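Local structure of pseudouridine synthase (Pyrococcus abyssi, 2AUS) at residues L70-A75 against A92-T97; E41-Y46 against I240-K245; Y156-L161 against F170-E175. The protein probably converts specific uridines of RNA to pseudouridine, as expected of Cbf5, the catalytic subunit of archaeal H/ACA ribonucleoprotein particles. One frame throughout, in Å; residues are numbered along the deposited sequence.

Contact 1 of 3, residues L70-A75 against A92-T97; sequences LNLEKA and ALERAT
Glu94 CB points away from residues 70-75, and the sharp bend at chi2 (-82°) brings the chain round. Glu94 CG then passes Leu72 CD2 at 4.0 Å, the two side chains crossing obliquely. Glu94 CD comes to 3.6 Å from Glu73 N, and the two oxygens share that N-H unequally. Glu94 OE1 accepts two backbone hydrogen bonds, from Lys74 N at 2.9 Å and Glu73 N at 3.1 Å, both donors standing above the carboxylate plane. Glu94 OE2 rests 3.5 Å from Leu72 CA and takes a weak hydrogen bond from Glu73 N. The backbone binds in return, Glu94 N donating to Lys74 O at 2.8 Å, so one residue holds the loop with main chain and side chain. The leucines pack together beside it: Leu93 CD2 meets Leu72 CD1 at 3.6 Å in an oblique crossing, while Leu93 CD1 meets Leu70 CD1 at 4.1 Å, nearly at right angles. The loop opens with a Schellman motif, Asn71 at C-prime, that ends helix 59-69. It runs into strand 75-77, paired antiparallel with strand 88-93 (Ala75 opposite Leu93), with helix 40-45 against Leu72 and Glu94 and strand 47-53 against Leu70 and Leu93.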
loop_
_atom_site.group_PDB
_atom_site.type_symbol
_atom_site.label_atom_id
_atom_site.label_comp_id
_atom_site.label_asym_id
_atom_site.label_seq_id
_atom_site.Cartn_x
_atom_site.Cartn_y
_atom_site.Cartn_z
ATOM N N LEU A 70 -18.696 -1.809 -5.754
ATOM C CA LEU A 70 -19.972 -2.074 -6.394
ATOM C C LEU A 70 -21.152 -2.031 -5.431
ATOM O O LEU A 70 -22.258 -2.405 -5.795
ATOM C CB LEU A 70 -19.917 -3.421 -7.121
ATOM C CG LEU A 70 -18.762 -3.597 -8.120
ATOM C CD1 LEU A 70 -18.843 -4.983 -8.764
ATOM C CD2 LEU A 70 -18.823 -2.508 -9.189
ATOM N N ASN A 71 -20.921 -1.565 -4.206
ATOM C CA ASN A 71 -21.997 -1.465 -3.220
ATOM C C ASN A 71 -22.771 -2.778 -3.123
ATOM O O ASN A 71 -23.998 -2.802 -3.226
ATOM C CB ASN A 71 -22.945 -0.323 -3.610
ATOM C CG ASN A 71 -22.342 1.052 -3.343
ATOM O OD1 ASN A 71 -22.487 1.601 -2.254
ATOM N ND2 ASN A 71 -21.648 1.602 -4.334
ATOM N N LEU A 72 -22.040 -3.867 -2.920
ATOM C CA LEU A 72 -22.641 -5.191 -2.822
ATOM C C LEU A 72 -22.712 -5.656 -1.378
ATOM O O LEU A 72 -22.029 -5.122 -0.513
ATOM C CB LEU A 72 -21.815 -6.209 -3.611
ATOM C CG LEU A 72 -21.378 -5.835 -5.028
ATOM C CD1 LEU A 72 -20.532 -6.966 -5.588
ATOM C CD2 LEU A 72 -22.588 -5.572 -5.907
ATOM N N GLU A 73 -23.539 -6.668 -1.141
ATOM C CA GLU A 73 -23.697 -7.248 0.182
ATOM C C GLU A 73 -22.821 -8.494 0.270
ATOM O O GLU A 73 -22.190 -8.745 1.292
ATOM C CB GLU A 73 -25.164 -7.632 0.420
ATOM C CG GLU A 73 -26.102 -6.441 0.552
ATOM C CD GLU A 73 -25.950 -5.724 1.884
ATOM O OE1 GLU A 73 -24.805 -5.641 2.383
ATOM O OE2 GLU A 73 -26.972 -5.238 2.427
ATOM N N LYS A 74 -22.776 -9.258 -0.820
ATOM C CA LYS A 74 -22.000 -10.496 -0.876
ATOM C C LYS A 74 -21.156 -10.618 -2.140
ATOM O O LYS A 74 -21.488 -10.062 -3.185
ATOM C CB LYS A 74 -22.933 -11.711 -0.817
ATOM C CG LYS A 74 -23.819 -11.783 0.410
ATOM C CD LYS A 74 -22.998 -12.005 1.673
ATOM C CE LYS A 74 -23.881 -12.030 2.921
ATOM N NZ LYS A 74 -23.073 -12.284 4.154
ATOM N N ALA A 75 -20.071 -11.371 -2.024
ATOM C CA ALA A 75 -19.159 -11.629 -3.129
ATOM C C ALA A 75 -18.181 -12.671 -2.620
ATOM O O ALA A 75 -17.987 -12.790 -1.418
ATOM C CB ALA A 75 -18.415 -10.364 -3.524
ATOM N N ALA A 92 -17.202 -13.949 -7.819
ATOM C CA ALA A 92 -18.639 -14.080 -8.042
ATOM C C ALA A 92 -19.354 -13.065 -7.151
ATOM O O ALA A 92 -18.946 -12.837 -6.008
ATOM C CB ALA A 92 -19.096 -15.506 -7.721
ATOM N N LEU A 93 -20.422 -12.468 -7.671
ATOM C CA LEU A 93 -21.153 -11.439 -6.938
ATOM C C LEU A 93 -22.553 -11.808 -6.445
ATOM O O LEU A 93 -23.286 -12.569 -7.084
ATOM C CB LEU A 93 -21.291 -10.185 -7.810
ATOM C CG LEU A 93 -20.079 -9.774 -8.647
ATOM C CD1 LEU A 93 -20.476 -8.627 -9.559
ATOM C CD2 LEU A 93 -18.916 -9.369 -7.737
ATOM N N GLU A 94 -22.910 -11.228 -5.303
ATOM C CA GLU A 94 -24.220 -11.400 -4.697
ATOM C C GLU A 94 -24.791 -12.815 -4.776
ATOM O O GLU A 94 -24.242 -13.754 -4.205
ATOM C CB GLU A 94 -25.189 -10.405 -5.350
ATOM C CG GLU A 94 -24.687 -8.961 -5.332
ATOM C CD GLU A 94 -24.953 -8.249 -4.004
ATOM O OE1 GLU A 94 -24.754 -8.863 -2.935
ATOM O OE2 GLU A 94 -25.356 -7.065 -4.028
ATOM N N ARG A 95 -25.897 -12.955 -5.500
ATOM C CA ARG A 95 -26.585 -14.234 -5.656
ATOM C C ARG A 95 -25.771 -15.332 -6.339
ATOM O O ARG A 95 -26.066 -16.515 -6.181
ATOM C CB ARG A 95 -27.885 -14.010 -6.426
ATOM C CG ARG A 95 -28.911 -13.175 -5.680
ATOM C CD ARG A 95 -29.788 -14.055 -4.814
ATOM N NE ARG A 95 -30.383 -15.127 -5.613
ATOM C CZ ARG A 95 -31.190 -16.065 -5.127
ATOM N NH1 ARG A 95 -31.506 -16.067 -3.835
ATOM N NH2 ARG A 95 -31.668 -17.007 -5.929
ATOM N N ALA A 96 -24.752 -14.942 -7.097
ATOM C CA ALA A 96 -23.905 -15.900 -7.796
ATOM C C ALA A 96 -22.659 -16.279 -6.994
ATOM O O ALA A 96 -21.885 -17.148 -7.406
ATOM C CB ALA A 96 -23.485 -15.327 -9.137
ATOM N N THR A 97 -22.471 -15.625 -5.854
ATOM C CA THR A 97 -21.311 -15.855 -5.001
ATOM C C THR A 97 -20.797 -17.283 -4.944
ATOM O O THR A 97 -19.611 -17.523 -5.151
ATOM C CB THR A 97 -21.577 -15.374 -3.547
ATOM O OG1 THR A 97 -21.676 -13.945 -3.529
ATOM C CG2 THR A 97 -20.431 -15.790 -2.621
#

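Contact 2 of 3, residues E41-Y46 against I240-K245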
loop_
_atom_site.group_PDB
_atom_site.type_symbol
_atom_site.label_atom_id
_atom_site.label_comp_id
_atom_site.label_asym_id
_atom_site.label_seq_id
_atom_site.Cartn_x
_atom_site.Cartn_y
_atom_site.Cartn_z
ATOM N N GLU A 41 -29.182 -4.576 -13.168
ATOM C CA GLU A 41 -29.183 -4.952 -11.754
ATOM C C GLU A 41 -29.111 -6.470 -11.602
ATOM O O GLU A 41 -28.316 -6.985 -10.819
ATOM C CB GLU A 41 -30.449 -4.452 -11.057
ATOM C CG GLU A 41 -30.506 -2.964 -10.819
ATOM C CD GLU A 41 -29.403 -2.482 -9.904
ATOM O OE1 GLU A 41 -28.951 -3.273 -9.044
ATOM O OE2 GLU A 41 -29.001 -1.305 -10.034
ATOM N N LEU A 42 -29.954 -7.179 -12.343
ATOM C CA LEU A 42 -29.969 -8.637 -12.285
ATOM C C LEU A 42 -28.640 -9.202 -12.752
ATOM O O LEU A 42 -28.139 -10.172 -12.193
ATOM C CB LEU A 42 -31.089 -9.208 -13.159
ATOM C CG LEU A 42 -32.466 -9.338 -12.517
ATOM C CD1 LEU A 42 -33.420 -10.013 -13.507
ATOM C CD2 LEU A 42 -32.358 -10.171 -11.236
ATOM N N HIS A 43 -28.083 -8.586 -13.788
ATOM C CA HIS A 43 -26.802 -8.996 -14.348
ATOM C C HIS A 43 -25.734 -8.993 -13.254
ATOM O O HIS A 43 -24.916 -9.909 -13.152
ATOM C CB HIS A 43 -26.406 -8.024 -15.462
ATOM C CG HIS A 43 -25.094 -8.337 -16.106
ATOM N ND1 HIS A 43 -24.896 -9.455 -16.887
ATOM C CD2 HIS A 43 -23.919 -7.663 -16.109
ATOM C CE1 HIS A 43 -23.658 -9.456 -17.348
ATOM N NE2 HIS A 43 -23.044 -8.379 -16.891
ATOM N N ILE A 44 -25.751 -7.950 -12.432
ATOM C CA ILE A 44 -24.788 -7.829 -11.349
ATOM C C ILE A 44 -25.113 -8.822 -10.233
ATOM O O ILE A 44 -24.216 -9.432 -9.658
ATOM C CB ILE A 44 -24.772 -6.380 -10.801
ATOM C CG1 ILE A 44 -24.180 -5.450 -11.867
ATOM C CG2 ILE A 44 -23.976 -6.305 -9.505
ATOM C CD1 ILE A 44 -24.068 -3.998 -11.437
ATOM N N GLN A 45 -26.401 -8.995 -9.951
ATOM C CA GLN A 45 -26.851 -9.924 -8.919
ATOM C C GLN A 45 -26.406 -11.346 -9.228
ATOM O O GLN A 45 -26.194 -12.151 -8.317
ATOM C CB GLN A 45 -28.378 -9.906 -8.817
ATOM C CG GLN A 45 -28.958 -8.749 -8.036
ATOM C CD GLN A 45 -28.891 -8.975 -6.537
ATOM O OE1 GLN A 45 -29.429 -9.961 -6.021
ATOM N NE2 GLN A 45 -28.233 -8.061 -5.827
ATOM N N TYR A 46 -26.280 -11.653 -10.515
ATOM C CA TYR A 46 -25.879 -12.981 -10.956
ATOM C C TYR A 46 -24.644 -12.904 -11.833
ATOM O O TYR A 46 -24.523 -13.640 -12.809
ATOM C CB TYR A 46 -27.032 -13.639 -11.731
ATOM C CG TYR A 46 -28.254 -13.860 -10.874
ATOM C CD1 TYR A 46 -28.386 -15.007 -10.098
ATOM C CD2 TYR A 46 -29.229 -12.871 -10.756
ATOM C CE1 TYR A 46 -29.452 -15.162 -9.223
ATOM C CE2 TYR A 46 -30.294 -13.013 -9.882
ATOM C CZ TYR A 46 -30.396 -14.159 -9.116
ATOM O OH TYR A 46 -31.414 -14.281 -8.204
ATOM N N ILE A 240 -18.570 -7.162 -16.100
ATOM C CA ILE A 240 -19.104 -8.269 -15.304
ATOM C C ILE A 240 -19.697 -9.334 -16.229
ATOM O O ILE A 240 -20.470 -9.021 -17.133
ATOM C CB ILE A 240 -20.193 -7.758 -14.339
ATOM C CG1 ILE A 240 -19.591 -6.704 -13.402
ATOM C CG2 ILE A 240 -20.794 -8.922 -13.549
ATOM C CD1 ILE A 240 -20.598 -6.011 -12.504
ATOM N N GLN A 241 -19.330 -10.592 -16.017
ATOM C CA GLN A 241 -19.845 -11.649 -16.877
ATOM C C GLN A 241 -21.013 -12.363 -16.225
ATOM O O GLN A 241 -21.146 -12.361 -14.997
ATOM C CB GLN A 241 -18.751 -12.680 -17.180
ATOM C CG GLN A 241 -17.418 -12.079 -17.600
ATOM C CD GLN A 241 -17.596 -10.940 -18.573
ATOM O OE1 GLN A 241 -18.259 -11.086 -19.593
ATOM N NE2 GLN A 241 -17.014 -9.793 -18.257
ATOM N N PRO A 242 -21.892 -12.970 -17.038
ATOM C CA PRO A 242 -23.024 -13.686 -16.439
ATOM C C PRO A 242 -22.408 -14.841 -15.644
ATOM O O PRO A 242 -21.366 -15.376 -16.028
ATOM C CB PRO A 242 -23.808 -14.187 -17.651
ATOM C CG PRO A 242 -23.456 -13.191 -18.731
ATOM C CD PRO A 242 -21.966 -12.990 -18.508
ATOM N N MET A 243 -23.031 -15.220 -14.535
ATOM C CA MET A 243 -22.491 -16.307 -13.720
ATOM C C MET A 243 -22.270 -17.594 -14.517
ATOM O O MET A 243 -21.432 -18.428 -14.146
ATOM C CB MET A 243 -23.423 -16.591 -12.546
ATOM C CG MET A 243 -24.758 -17.163 -12.966
ATOM S SD MET A 243 -25.849 -17.541 -11.577
ATOM C CE MET A 243 -27.454 -17.547 -12.415
ATOM N N GLU A 244 -23.026 -17.763 -15.600
ATOM C CA GLU A 244 -22.917 -18.952 -16.455
ATOM C C GLU A 244 -21.496 -19.165 -16.985
ATOM O O GLU A 244 -21.103 -20.290 -17.310
ATOM C CB GLU A 244 -23.884 -18.851 -17.640
ATOM C CG GLU A 244 -25.377 -19.009 -17.304
ATOM C CD GLU A 244 -25.954 -17.874 -16.456
ATOM O OE1 GLU A 244 -25.368 -16.768 -16.413
ATOM O OE2 GLU A 244 -27.023 -18.093 -15.843
ATOM N N LYS A 245 -20.727 -18.084 -17.075
ATOM C CA LYS A 245 -19.351 -18.174 -17.551
ATOM C C LYS A 245 -18.548 -19.121 -16.659
ATOM O O LYS A 245 -17.669 -19.845 -17.140
ATOM C CB LYS A 245 -18.709 -16.781 -17.547
ATOM C CG LYS A 245 -17.221 -16.736 -17.928
ATOM C CD LYS A 245 -16.971 -17.076 -19.397
ATOM C CE LYS A 245 -15.491 -16.885 -19.774
ATOM N NZ LYS A 245 -15.015 -15.494 -19.440
#
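The His43 imidazole slides past the Ile240 side chain, bringing CE1 to 4.0 Å from Pro242 CG. With CG anti to the backbone N (chi1 179°), the ring swings off helix 40-45 and His43 NE2 donates to Ile240 O at 2.7 Å. Ile240 O lies near the imidazole plane, but the donor stands above the carbonyl plane and the bond is bent (135° at the hydrogen); Arg237 O is a second acceptor. An alanine here would remove the donor to both carbonyls and would probably loosen the hold of the helix on the chain at Ile240. The Ile44 and Ile240 side chains cross obliquely, Ile44 CG1 3.7 Å from Ile240 CD1. Past the helix end, Tyr46 O accepts from Met243 N at 2.8 Å, in the carbonyl plane. The methionine, CG in the crowded position (chi1 67°), extends beside the tyrosine: Met243 SD lies at the ring edge, 5.2 Å from the Tyr46 centroid, and Met243 CE touches Tyr46 CD1 at 3.6 Å. This Met-aromatic contact flanks the point where strand 47-53 leaves the helix and pairs antiparallel with strand 241-242, a helix-to-strand junction leading into the sheet of the TruB-type pseudouridine synthase fold.

Contact 3 of 3, residues Y156-L161 against F170-E175; sequences YYIEIL and FRVGVE
One face of the Tyr157 ring lies over Gly173, whose N stands 3.2 Å above the Tyr157 ring plane toward the rim and whose CA makes a CH-pi contact 3.6 Å from the Tyr157 centroid; at the ring edge, Arg171 CG approaches Tyr157 CE1 to 4.0 Å. The Tyr156 ring leans instead along the Val174-Glu175 backbone, its CE2 3.4 Å from Glu175 N. Both tyrosines belong to a classic beta bulge in the antiparallel hairpin of strands 152-164 and 167-174: they face Gly173 together, and Gly173 O takes weak hydrogen bonds from the N of each. CG of Tyr157 sits in the crowded position between N and carbonyl carbon (chi1 59°), which folds the ring over the neighbouring strand, where a CB on Gly173 would clash with Tyr157 CE2. Tyr157 OH is hydrogen-bonded to Glu109. Farther along this face, Arg171 NH1 meets Glu159 OE1 at 3.0 Å in a salt bridge, OE1 near the guanidinium plane, NH1 above the carboxylate plane, the two planes 53° apart. The other face carries Ile158, Ile160, Phe170 and Val172. Phe170 and both isoleucines pack on helix 122-131, Phe170 and Val172 on helix 180-191. At Glu159 and Arg171 the strands are joined by a reciprocal backbone pair, and Arg171 N points almost straight at Glu159 O, 2.7 Å away with 174° at the hydrogen.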
loop_
_atom_site.group_PDB
_atom_site.type_symbol
_atom_site.label_atom_id
_atom_site.label_comp_id
_atom_site.label_asym_id
_atom_site.label_seq_id
_atom_site.Cartn_x
_atom_site.Cartn_y
_atom_site.Cartn_z
ATOM N N TYR A 156 0.260 -30.062 -16.868
ATOM C CA TYR A 156 -0.066 -30.277 -18.269
ATOM C C TYR A 156 1.005 -29.799 -19.234
ATOM O O TYR A 156 1.192 -30.388 -20.299
ATOM C CB TYR A 156 -1.391 -29.598 -18.588
ATOM C CG TYR A 156 -2.525 -30.107 -17.729
ATOM C CD1 TYR A 156 -2.947 -31.436 -17.816
ATOM C CD2 TYR A 156 -3.167 -29.268 -16.817
ATOM C CE1 TYR A 156 -3.978 -31.914 -17.012
ATOM C CE2 TYR A 156 -4.202 -29.737 -16.011
ATOM C CZ TYR A 156 -4.599 -31.061 -16.113
ATOM O OH TYR A 156 -5.612 -31.537 -15.311
ATOM N N TYR A 157 1.704 -28.731 -18.866
ATOM C CA TYR A 157 2.748 -28.191 -19.718
ATOM C C TYR A 157 3.591 -27.135 -19.025
ATOM O O TYR A 157 3.117 -26.410 -18.152
ATOM C CB TYR A 157 2.142 -27.605 -21.003
ATOM C CG TYR A 157 1.127 -26.495 -20.786
ATOM C CD1 TYR A 157 1.528 -25.187 -20.499
ATOM C CD2 TYR A 157 -0.236 -26.756 -20.869
ATOM C CE1 TYR A 157 0.589 -24.167 -20.304
ATOM C CE2 TYR A 157 -1.181 -25.751 -20.674
ATOM C CZ TYR A 157 -0.765 -24.459 -20.395
ATOM O OH TYR A 157 -1.717 -23.472 -20.220
ATOM N N ILE A 158 4.856 -27.084 -19.417
ATOM C CA ILE A 158 5.801 -26.116 -18.897
ATOM C C ILE A 158 6.484 -25.539 -20.122
ATOM O O ILE A 158 7.265 -26.218 -20.783
ATOM C CB ILE A 158 6.866 -26.764 -17.997
ATOM C CG1 ILE A 158 6.228 -27.228 -16.689
ATOM C CG2 ILE A 158 7.980 -25.769 -17.717
ATOM C CD1 ILE A 158 7.208 -27.875 -15.729
ATOM N N GLU A 159 6.163 -24.290 -20.431
ATOM C CA GLU A 159 6.732 -23.604 -21.576
ATOM C C GLU A 159 7.702 -22.519 -21.110
ATOM O O GLU A 159 7.296 -21.514 -20.531
ATOM C CB GLU A 159 5.607 -22.988 -22.404
ATOM C CG GLU A 159 6.054 -21.893 -23.355
ATOM C CD GLU A 159 4.880 -21.120 -23.930
ATOM O OE1 GLU A 159 4.025 -20.656 -23.141
ATOM O OE2 GLU A 159 4.818 -20.965 -25.170
ATOM N N ILE A 160 8.988 -22.734 -21.356
ATOM C CA ILE A 160 10.000 -21.759 -20.971
ATOM C C ILE A 160 9.958 -20.585 -21.938
ATOM O O ILE A 160 10.159 -20.747 -23.141
ATOM C CB ILE A 160 11.406 -22.382 -20.986
ATOM C CG1 ILE A 160 11.489 -23.471 -19.916
ATOM C CG2 ILE A 160 12.458 -21.304 -20.747
ATOM C CD1 ILE A 160 12.812 -24.190 -19.856
ATOM N N LEU A 161 9.670 -19.406 -21.403
ATOM C CA LEU A 161 9.597 -18.203 -22.212
ATOM C C LEU A 161 10.997 -17.643 -22.411
ATOM O O LEU A 161 11.456 -17.487 -23.542
ATOM C CB LEU A 161 8.704 -17.160 -21.536
ATOM C CG LEU A 161 7.229 -17.553 -21.346
ATOM C CD1 LEU A 161 6.491 -16.428 -20.641
ATOM C CD2 LEU A 161 6.583 -17.836 -22.699
ATOM N N PHE A 170 8.818 -18.826 -17.090
ATOM C CA PHE A 170 8.090 -19.882 -17.776
ATOM C C PHE A 170 6.595 -19.866 -17.533
ATOM O O PHE A 170 6.115 -19.301 -16.552
ATOM C CB PHE A 170 8.665 -21.247 -17.394
ATOM C CG PHE A 170 8.403 -21.653 -15.970
ATOM C CD1 PHE A 170 7.355 -22.513 -15.659
ATOM C CD2 PHE A 170 9.231 -21.207 -14.942
ATOM C CE1 PHE A 170 7.136 -22.933 -14.344
ATOM C CE2 PHE A 170 9.020 -21.617 -13.628
ATOM C CZ PHE A 170 7.970 -22.485 -13.329
ATOM N N ARG A 171 5.867 -20.479 -18.458
ATOM C CA ARG A 171 4.418 -20.574 -18.377
ATOM C C ARG A 171 4.117 -22.027 -18.056
ATOM O O ARG A 171 4.744 -22.929 -18.605
ATOM C CB ARG A 171 3.792 -20.177 -19.713
ATOM C CG ARG A 171 2.325 -20.546 -19.855
ATOM C CD ARG A 171 1.771 -20.024 -21.173
ATOM N NE ARG A 171 1.491 -18.595 -21.093
ATOM C CZ ARG A 171 1.875 -17.696 -21.992
ATOM N NH1 ARG A 171 2.573 -18.071 -23.058
ATOM N NH2 ARG A 171 1.555 -16.416 -21.827
ATOM N N VAL A 172 3.173 -22.255 -17.151
ATOM C CA VAL A 172 2.839 -23.611 -16.759
ATOM C C VAL A 172 1.344 -23.828 -16.597
ATOM O O VAL A 172 0.649 -23.012 -15.988
ATOM C CB VAL A 172 3.552 -23.981 -15.428
ATOM C CG1 VAL A 172 3.185 -22.982 -14.345
ATOM C CG2 VAL A 172 3.169 -25.380 -15.000
ATOM N N GLY A 173 0.858 -24.928 -17.163
ATOM C CA GLY A 173 -0.544 -25.283 -17.052
ATOM C C GLY A 173 -0.564 -26.388 -16.017
ATOM O O GLY A 173 0.265 -27.300 -16.078
ATOM N N VAL A 174 -1.491 -26.318 -15.065
ATOM C CA VAL A 174 -1.558 -27.315 -14.010
ATOM C C VAL A 174 -2.973 -27.703 -13.600
ATOM O O VAL A 174 -3.936 -26.974 -13.841
ATOM C CB VAL A 174 -0.841 -26.817 -12.741
ATOM C CG1 VAL A 174 0.608 -26.476 -13.052
ATOM C CG2 VAL A 174 -1.575 -25.591 -12.174
ATOM N N GLU A 175 -3.078 -28.860 -12.959
ATOM C CA GLU A 175 -4.351 -29.361 -12.471
ATOM C C GLU A 175 -4.707 -28.508 -11.250
ATOM O O GLU A 175 -3.825 -27.927 -10.620
ATOM C CB GLU A 175 -4.203 -30.834 -12.064
ATOM C CG GLU A 175 -5.500 -31.511 -11.660
ATOM C CD GLU A 175 -5.319 -32.979 -11.297
ATOM O OE1 GLU A 175 -6.344 -33.683 -11.135
ATOM O OE2 GLU A 175 -4.158 -33.428 -11.169
#

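Overall arrangement
Contacts 1 and 2 hold neighbouring parts of one sheet, their centres about 10 Å apart, and strand 47-53 pairs with a strand from each. Gln45 packs on Glu94 and Arg95, and Arg95 NE makes a weak hydrogen bond to Tyr46 OH. Contact 3 belongs to a separate antiparallel sheet across the chain's centre, about 33 and 31 Å from contacts 1 and 2, centre to centre. Contact 2 is the buried one, joining segments 194 residues apart through a histidine bond, a Met-aromatic contact and isoleucine packing. The other two are partly buried: contact 1 relies on a carboxylate bound to backbone N-H groups, contact 3 on hairpin pairing with a salt bridge, and there another protein chain packs on Leu161 and Arg171.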